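Local atomic coordinates of putative rubredoxin reductase (Rhodopseudomonas palustris, PDB entry 3FG2), a protein that probably passes electrons from NADH through its FAD cofactor to a ferredoxin that serves the cytochrome P450 CYP199A2. Residues V4-A9 with F14-S19; V18-A23 with G27-I32. All coordinates share one frame; numbering follows the deposited sequence.

Contact 1: residues V4-A9 with F14-S19; sequences VLIAGA and FQVAVS. With FAD (flavin-adenine dinucleotide), chain B.
The closest touch of this contact is one methyl of Ile6, pressed hard against the helix. Ile6 CD1 lies 3.4 Å from Val16 CG1, closer than carbon atoms usually pack. The same CD1 is 3.5 Å from Ala17 CB, so it touches two consecutive helix residues. Ile6 and Val16 meet tip to tip. Ile6 has CG1 anti to its carbonyl carbon (chi1 -51°), and the extended second torsion carries CD1 on to the helix. Its other branch also helps, with CG2 3.9 Å from Val16 CG1. With chi1 at 67°, Val16 CG1 lies between its own backbone N and carbonyl carbon, and this branch meets Ile6. With an alanine here in place of Ile6, Val16 CG1 and Ala17 CB would probably lose their strand partner and a gap would open between strand and helix.

Beyond the strand the chain turns at Gly8 and Ala9. Gly8 is consistent with the first glycine of a Rossmann-type GxGxxG motif. Gly8 CA approaches FAD O4B to 3.3 Å. Having no side chain, Gly8 can lie this close to the ribose at its backbone angles. At the turn only the backbones of Ala9 and Phe14 come close, with Ala9 C 4.4 Å from Phe14 N. Within the helix, Gln15 O accepts from both Ser19 N and Ser19 OG; the hydroxyl approaches from above the carbonyl plane. Phe14 stacks on Phe61 and packs on helix 64-69, Gln15 and Ser19 touch helix 293-306, and strand 4-7 runs between strands 29-32 and 101-104 of the parallel sheet.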
loop_
_atom_site.group_PDB
_atom_site.type_symbol
_atom_site.label_atom_id
_atom_site.label_comp_id
_atom_site.label_asym_id
_atom_site.label_seq_id
_atom_site.Cartn_x
_atom_site.Cartn_y
_atom_site.Cartn_z
ATOM N N VAL A 4 -5.520 22.566 -12.691
ATOM C CA VAL A 4 -5.833 21.272 -12.093
ATOM C C VAL A 4 -5.037 21.197 -10.801
ATOM O O VAL A 4 -3.803 21.228 -10.814
ATOM C CB VAL A 4 -5.410 20.090 -12.992
ATOM C CG1 VAL A 4 -5.561 18.781 -12.224
ATOM C CG2 VAL A 4 -6.260 20.058 -14.248
ATOM N N LEU A 5 -5.747 21.108 -9.685
ATOM C CA LEU A 5 -5.098 21.047 -8.386
ATOM C C LEU A 5 -5.038 19.620 -7.860
ATOM O O LEU A 5 -6.064 18.942 -7.764
ATOM C CB LEU A 5 -5.853 21.939 -7.395
ATOM C CG LEU A 5 -5.128 23.174 -6.856
ATOM C CD1 LEU A 5 -4.365 23.873 -7.971
ATOM C CD2 LEU A 5 -6.148 24.109 -6.216
ATOM N N ILE A 6 -3.831 19.168 -7.524
ATOM C CA ILE A 6 -3.644 17.824 -6.994
ATOM C C ILE A 6 -3.284 17.915 -5.520
ATOM O O ILE A 6 -2.268 18.520 -5.158
ATOM C CB ILE A 6 -2.507 17.083 -7.701
ATOM C CG1 ILE A 6 -2.692 17.158 -9.215
ATOM C CG2 ILE A 6 -2.486 15.635 -7.240
ATOM C CD1 ILE A 6 -1.477 16.692 -9.988
ATOM N N ALA A 7 -4.124 17.310 -4.681
ATOM C CA ALA A 7 -3.929 17.298 -3.230
ATOM C C ALA A 7 -3.313 15.976 -2.808
ATOM O O ALA A 7 -4.002 14.959 -2.740
ATOM C CB ALA A 7 -5.260 17.487 -2.531
ATOM N N GLY A 8 -2.020 15.998 -2.509
ATOM C CA GLY A 8 -1.327 14.780 -2.124
ATOM C C GLY A 8 -0.301 14.489 -3.201
ATOM O O GLY A 8 -0.661 14.339 -4.369
ATOM N N ALA A 9 0.973 14.422 -2.821
ATOM C CA ALA A 9 2.042 14.178 -3.784
ATOM C C ALA A 9 2.797 12.872 -3.551
ATOM O O ALA A 9 4.030 12.858 -3.503
ATOM C CB ALA A 9 3.020 15.349 -3.783
ATOM N N PHE A 14 1.735 12.283 -7.745
ATOM C CA PHE A 14 2.844 12.514 -8.658
ATOM C C PHE A 14 2.541 11.976 -10.059
ATOM O O PHE A 14 2.797 12.648 -11.060
ATOM C CB PHE A 14 4.107 11.845 -8.115
ATOM C CG PHE A 14 5.234 11.793 -9.102
ATOM C CD1 PHE A 14 5.953 12.935 -9.415
ATOM C CD2 PHE A 14 5.563 10.595 -9.733
ATOM C CE1 PHE A 14 6.992 12.889 -10.348
ATOM C CE2 PHE A 14 6.599 10.536 -10.668
ATOM C CZ PHE A 14 7.315 11.686 -10.975
ATOM N N GLN A 15 1.993 10.766 -10.122
ATOM C CA GLN A 15 1.676 10.137 -11.401
ATOM C C GLN A 15 0.628 10.875 -12.225
ATOM O O GLN A 15 0.768 10.991 -13.442
ATOM C CB GLN A 15 1.227 8.692 -11.187
ATOM C CG GLN A 15 1.082 7.906 -12.480
ATOM C CD GLN A 15 2.385 7.821 -13.259
ATOM O OE1 GLN A 15 2.452 8.208 -14.433
ATOM N NE2 GLN A 15 3.431 7.313 -12.609
ATOM N N VAL A 16 -0.428 11.366 -11.587
ATOM C CA VAL A 16 -1.451 12.082 -12.339
ATOM C C VAL A 16 -0.861 13.380 -12.899
ATOM O O VAL A 16 -1.179 13.790 -14.014
ATOM C CB VAL A 16 -2.686 12.401 -11.473
ATOM C CG1 VAL A 16 -2.331 13.396 -10.394
ATOM C CG2 VAL A 16 -3.799 12.937 -12.346
ATOM N N ALA A 17 0.013 14.017 -12.129
ATOM C CA ALA A 17 0.645 15.249 -12.584
ATOM C C ALA A 17 1.445 14.941 -13.846
ATOM O O ALA A 17 1.278 15.584 -14.885
ATOM C CB ALA A 17 1.572 15.801 -11.499
ATOM N N VAL A 18 2.315 13.946 -13.739
ATOM C CA VAL A 18 3.153 13.537 -14.852
ATOM C C VAL A 18 2.346 13.071 -16.059
ATOM O O VAL A 18 2.567 13.550 -17.169
ATOM C CB VAL A 18 4.121 12.424 -14.415
ATOM C CG1 VAL A 18 4.788 11.793 -15.628
ATOM C CG2 VAL A 18 5.170 13.007 -13.478
ATOM N N SER A 19 1.405 12.155 -15.844
ATOM C CA SER A 19 0.591 11.639 -16.937
ATOM C C SER A 19 -0.229 12.737 -17.590
ATOM O O SER A 19 -0.554 12.666 -18.779
ATOM C CB SER A 19 -0.341 10.538 -16.437
ATOM O OG SER A 19 0.399 9.394 -16.051
HETATM P PA FAD B . 0.531 7.931 -0.746
HETATM O O1A FAD B . 0.370 7.577 0.688
HETATM O O2A FAD B . 1.638 7.572 -1.438
HETATM O O5B FAD B . 0.658 9.459 -0.624
HETATM C C5B FAD B . -0.330 10.326 0.016
HETATM C C4B FAD B . 0.389 11.687 0.149
HETATM O O4B FAD B . -0.657 12.710 0.357
HETATM C C3B FAD B . 1.344 11.821 1.349
HETATM O O3B FAD B . 2.600 12.364 1.085
HETATM C C2B FAD B . 0.488 12.550 2.346
HETATM O O2B FAD B . 1.215 13.162 3.366
HETATM C C1B FAD B . -0.182 13.554 1.456
HETATM N N9A FAD B . -1.412 14.179 1.949
HETATM C C8A FAD B . -2.393 13.590 2.705
HETATM N N7A FAD B . -3.385 14.421 3.003
HETATM C C5A FAD B . -3.044 15.607 2.419
HETATM C C6A FAD B . -3.724 16.921 2.385
HETATM N N6A FAD B . -4.872 17.178 2.966
HETATM N N1A FAD B . -3.055 17.900 1.677
HETATM C C2A FAD B . -1.851 17.675 1.052
HETATM N N3A FAD B . -1.165 16.507 1.037
HETATM C C4A FAD B . -1.803 15.498 1.736
HETATM N N1 FAD B . 2.528 -1.203 -2.689
HETATM C C2 FAD B . 2.949 -2.104 -3.577
HETATM O O2 FAD B . 2.312 -2.358 -4.554
HETATM N N3 FAD B . 4.185 -2.811 -3.414
HETATM C C4 FAD B . 5.008 -2.588 -2.324
HETATM O O4 FAD B . 6.053 -3.204 -2.222
HETATM C C4X FAD B . 4.559 -1.600 -1.346
HETATM N N5 FAD B . 5.327 -1.332 -0.262
HETATM C C5X FAD B . 4.878 -0.385 0.640
HETATM C C6 FAD B . 5.705 -0.106 1.766
HETATM C C7 FAD B . 5.345 0.828 2.716
HETATM C C7M FAD B . 6.262 1.087 3.895
HETATM C C8 FAD B . 4.081 1.559 2.576
HETATM C C8M FAD B . 3.625 2.599 3.576
HETATM C C9 FAD B . 3.251 1.289 1.467
HETATM C C9A FAD B . 3.638 0.330 0.500
HETATM N N10 FAD B . 2.840 0.011 -0.677
HETATM C C10 FAD B . 3.271 -0.917 -1.582
HETATM C "C1'" FAD B . 1.559 0.743 -0.845
HETATM C "C2'" FAD B . 1.777 2.028 -1.701
HETATM O "O2'" FAD B . 2.786 2.799 -1.089
HETATM C "C3'" FAD B . 0.461 2.777 -1.757
HETATM O "O3'" FAD B . -0.519 1.972 -2.403
HETATM C "C4'" FAD B . 0.639 4.074 -2.527
HETATM O "O4'" FAD B . 1.641 4.909 -1.889
HETATM C "C5'" FAD B . -0.685 4.799 -2.558
HETATM O "O5'" FAD B . -0.449 6.158 -3.325
HETATM P P FAD B . -1.215 7.381 -2.908
HETATM O O1P FAD B . -0.704 8.438 -3.928
HETATM O O2P FAD B . -2.599 7.210 -2.880
HETATM O O3P FAD B . -0.834 7.783 -1.551
#

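Contact 2: residues V18-A23 with G27-I32; sequences VSLRQA and GRIALI. With FAD (flavin-adenine dinucleotide), chain B.
Arg21 has CG anti to its carbonyl carbon (chi1 -79°), and a bend at the second torsion (chi2 -50°) brings its guanidinium to the Gly27 carbonyl, just before the strand. Ile29 likewise has CG1 anti to its carbonyl carbon, which sends CD1 out to meet the helix. The arginine reaches out from the helix and the isoleucine from the strand, and they meet between the two. Ile29 CD1 lies over one face of the guanidinium, displaced toward the rim, and is 3.3 Å from Arg21 NH1. The edge of the same group serves Gly27. Arg21 NH1 donates to Gly27 O at 2.9 Å, in the guanidinium plane and nearly straight at hydrogen (168°). Arg21 NH2 adds a weak bond to the same oxygen at 3.5 Å.

On the apolar side, Leu20 CB is 3.8 Å from Ile29 CD1, and the Leu20 and Ile29 side chains cross obliquely. This one methyl thus touches Leu20 as well as Arg21. These residues join the second half of a beta-alpha-beta crossover, where helix 11-22 returns to strand 29-32 in the Rossmann-type FAD domain. At the far end of that strand, Ile32 CG2 is 3.8 Å from FAD C2A on the adenine.

Two further bonds fix the rotation of the guanidinium. Arg21 NE donates to Gln70 O and Arg21 NH2 to Ala71 O, so the group also ties the helix to the chain leading into strand 72-75. Arg28, whose CB points away from the helix, forms a salt bridge with Glu73. Leu20 also packs on Val4, Tyr25 and Ala304.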
loop_
_atom_site.group_PDB
_atom_site.type_symbol
_atom_site.label_atom_id
_atom_site.label_comp_id
_atom_site.label_asym_id
_atom_site.label_seq_id
_atom_site.Cartn_x
_atom_site.Cartn_y
_atom_site.Cartn_z
ATOM N N VAL A 18 2.315 13.946 -13.739
ATOM C CA VAL A 18 3.153 13.537 -14.852
ATOM C C VAL A 18 2.346 13.071 -16.059
ATOM O O VAL A 18 2.567 13.550 -17.169
ATOM C CB VAL A 18 4.121 12.424 -14.415
ATOM C CG1 VAL A 18 4.788 11.793 -15.628
ATOM C CG2 VAL A 18 5.170 13.007 -13.478
ATOM N N SER A 19 1.405 12.155 -15.844
ATOM C CA SER A 19 0.591 11.639 -16.937
ATOM C C SER A 19 -0.229 12.737 -17.590
ATOM O O SER A 19 -0.554 12.666 -18.779
ATOM C CB SER A 19 -0.341 10.538 -16.437
ATOM O OG SER A 19 0.399 9.394 -16.051
ATOM N N LEU A 20 -0.567 13.751 -16.805
ATOM C CA LEU A 20 -1.350 14.865 -17.310
ATOM C C LEU A 20 -0.501 15.602 -18.352
ATOM O O LEU A 20 -0.975 15.917 -19.448
ATOM C CB LEU A 20 -1.718 15.784 -16.148
ATOM C CG LEU A 20 -3.077 16.488 -16.083
ATOM C CD1 LEU A 20 -4.185 15.636 -16.691
ATOM C CD2 LEU A 20 -3.367 16.797 -14.609
ATOM N N ARG A 21 0.760 15.851 -18.010
ATOM C CA ARG A 21 1.670 16.538 -18.921
ATOM C C ARG A 21 1.978 15.699 -20.155
ATOM O O ARG A 21 1.946 16.204 -21.278
ATOM C CB ARG A 21 2.980 16.906 -18.213
ATOM C CG ARG A 21 2.895 18.154 -17.335
ATOM C CD ARG A 21 2.269 19.337 -18.087
ATOM N NE ARG A 21 2.390 20.587 -17.342
ATOM C CZ ARG A 21 1.433 21.504 -17.269
ATOM N NH1 ARG A 21 0.283 21.309 -17.897
ATOM N NH2 ARG A 21 1.618 22.608 -16.557
ATOM N N GLN A 22 2.286 14.423 -19.951
ATOM C CA GLN A 22 2.581 13.551 -21.080
ATOM C C GLN A 22 1.461 13.641 -22.103
ATOM O O GLN A 22 1.711 13.633 -23.303
ATOM C CB GLN A 22 2.746 12.100 -20.621
ATOM C CG GLN A 22 4.040 11.840 -19.864
ATOM C CD GLN A 22 4.172 10.396 -19.438
ATOM O OE1 GLN A 22 4.119 9.488 -20.265
ATOM N NE2 GLN A 22 4.344 10.174 -18.143
ATOM N N ALA A 23 0.227 13.738 -21.619
ATOM C CA ALA A 23 -0.936 13.832 -22.492
ATOM C C ALA A 23 -1.132 15.259 -23.002
ATOM O O ALA A 23 -2.182 15.595 -23.556
ATOM C CB ALA A 23 -2.183 13.362 -21.752
ATOM N N GLY A 27 -3.638 23.378 -19.407
ATOM C CA GLY A 27 -3.815 24.112 -18.166
ATOM C C GLY A 27 -2.672 24.054 -17.172
ATOM O O GLY A 27 -1.644 23.406 -17.406
ATOM N N ARG A 28 -2.867 24.746 -16.053
ATOM C CA ARG A 28 -1.888 24.815 -14.968
ATOM C C ARG A 28 -2.014 23.571 -14.092
ATOM O O ARG A 28 -3.101 23.010 -13.953
ATOM C CB ARG A 28 -2.156 26.064 -14.125
ATOM C CG ARG A 28 -1.257 26.245 -12.917
ATOM C CD ARG A 28 -1.850 27.292 -11.978
ATOM N NE ARG A 28 -0.973 27.608 -10.852
ATOM C CZ ARG A 28 -1.341 28.337 -9.801
ATOM N NH1 ARG A 28 -2.572 28.825 -9.725
ATOM N NH2 ARG A 28 -0.477 28.585 -8.829
ATOM N N ILE A 29 -0.903 23.143 -13.502
ATOM C CA ILE A 29 -0.906 21.962 -12.638
ATOM C C ILE A 29 -0.158 22.212 -11.333
ATOM O O ILE A 29 1.070 22.336 -11.318
ATOM C CB ILE A 29 -0.261 20.745 -13.340
ATOM C CG1 ILE A 29 -1.022 20.425 -14.630
ATOM C CG2 ILE A 29 -0.265 19.543 -12.397
ATOM C CD1 ILE A 29 -0.439 19.268 -15.423
ATOM N N ALA A 30 -0.911 22.274 -10.238
ATOM C CA ALA A 30 -0.336 22.510 -8.917
ATOM C C ALA A 30 -0.398 21.241 -8.074
ATOM O O ALA A 30 -1.466 20.659 -7.886
ATOM C CB ALA A 30 -1.084 23.645 -8.219
ATOM N N LEU A 31 0.753 20.823 -7.563
ATOM C CA LEU A 31 0.842 19.611 -6.758
ATOM C C LEU A 31 1.091 19.956 -5.292
ATOM O O LEU A 31 2.212 20.273 -4.911
ATOM C CB LEU A 31 1.994 18.739 -7.270
ATOM C CG LEU A 31 1.836 17.218 -7.360
ATOM C CD1 LEU A 31 3.229 16.586 -7.386
ATOM C CD2 LEU A 31 1.038 16.685 -6.180
ATOM N N ILE A 32 0.050 19.885 -4.471
ATOM C CA ILE A 32 0.175 20.194 -3.046
ATOM C C ILE A 32 0.850 19.046 -2.296
ATOM O O ILE A 32 0.305 17.945 -2.204
ATOM C CB ILE A 32 -1.208 20.456 -2.439
ATOM C CG1 ILE A 32 -1.895 21.561 -3.240
ATOM C CG2 ILE A 32 -1.076 20.838 -0.965
ATOM C CD1 ILE A 32 -3.395 21.597 -3.085
HETATM P PA FAD B . 0.531 7.931 -0.746
HETATM O O1A FAD B . 0.370 7.577 0.688
HETATM O O2A FAD B . 1.638 7.572 -1.438
HETATM O O5B FAD B . 0.658 9.459 -0.624
HETATM C C5B FAD B . -0.330 10.326 0.016
HETATM C C4B FAD B . 0.389 11.687 0.149
HETATM O O4B FAD B . -0.657 12.710 0.357
HETATM C C3B FAD B . 1.344 11.821 1.349
HETATM O O3B FAD B . 2.600 12.364 1.085
HETATM C C2B FAD B . 0.488 12.550 2.346
HETATM O O2B FAD B . 1.215 13.162 3.366
HETATM C C1B FAD B . -0.182 13.554 1.456
HETATM N N9A FAD B . -1.412 14.179 1.949
HETATM C C8A FAD B . -2.393 13.590 2.705
HETATM N N7A FAD B . -3.385 14.421 3.003
HETATM C C5A FAD B . -3.044 15.607 2.419
HETATM C C6A FAD B . -3.724 16.921 2.385
HETATM N N6A FAD B . -4.872 17.178 2.966
HETATM N N1A FAD B . -3.055 17.900 1.677
HETATM C C2A FAD B . -1.851 17.675 1.052
HETATM N N3A FAD B . -1.165 16.507 1.037
HETATM C C4A FAD B . -1.803 15.498 1.736
HETATM N N1 FAD B . 2.528 -1.203 -2.689
HETATM C C2 FAD B . 2.949 -2.104 -3.577
HETATM O O2 FAD B . 2.312 -2.358 -4.554
HETATM N N3 FAD B . 4.185 -2.811 -3.414
HETATM C C4 FAD B . 5.008 -2.588 -2.324
HETATM O O4 FAD B . 6.053 -3.204 -2.222
HETATM C C4X FAD B . 4.559 -1.600 -1.346
HETATM N N5 FAD B . 5.327 -1.332 -0.262
HETATM C C5X FAD B . 4.878 -0.385 0.640
HETATM C C6 FAD B . 5.705 -0.106 1.766
HETATM C C7 FAD B . 5.345 0.828 2.716
HETATM C C7M FAD B . 6.262 1.087 3.895
HETATM C C8 FAD B . 4.081 1.559 2.576
HETATM C C8M FAD B . 3.625 2.599 3.576
HETATM C C9 FAD B . 3.251 1.289 1.467
HETATM C C9A FAD B . 3.638 0.330 0.500
HETATM N N10 FAD B . 2.840 0.011 -0.677
HETATM C C10 FAD B . 3.271 -0.917 -1.582
HETATM C "C1'" FAD B . 1.559 0.743 -0.845
HETATM C "C2'" FAD B . 1.777 2.028 -1.701
HETATM O "O2'" FAD B . 2.786 2.799 -1.089
HETATM C "C3'" FAD B . 0.461 2.777 -1.757
HETATM O "O3'" FAD B . -0.519 1.972 -2.403
HETATM C "C4'" FAD B . 0.639 4.074 -2.527
HETATM O "O4'" FAD B . 1.641 4.909 -1.889
HETATM C "C5'" FAD B . -0.685 4.799 -2.558
HETATM O "O5'" FAD B . -0.449 6.158 -3.325
HETATM P P FAD B . -1.215 7.381 -2.908
HETATM O O1P FAD B . -0.704 8.438 -3.928
HETATM O O2P FAD B . -2.599 7.210 -2.880
HETATM O O3P FAD B . -0.834 7.783 -1.551
#

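From the N terminus, strand 4-7 leads through the glycine turn into helix 11-22. Contact 1 closes this first loop by setting the middle of the helix against the strand. The helix runs on through Val18 and Ser19, which lie in the segments of both contacts. A short connection then leads to strand 29-32, where contact 2 closes the second loop. The two loops follow one another in sequence. In space they lie side by side, because strands 4-7 and 29-32 are parallel neighbours: Val4 N to Arg28 O is 2.8 Å, a probable hydrogen bond. Together the contacts fix one helix to two strands, and both reach FAD.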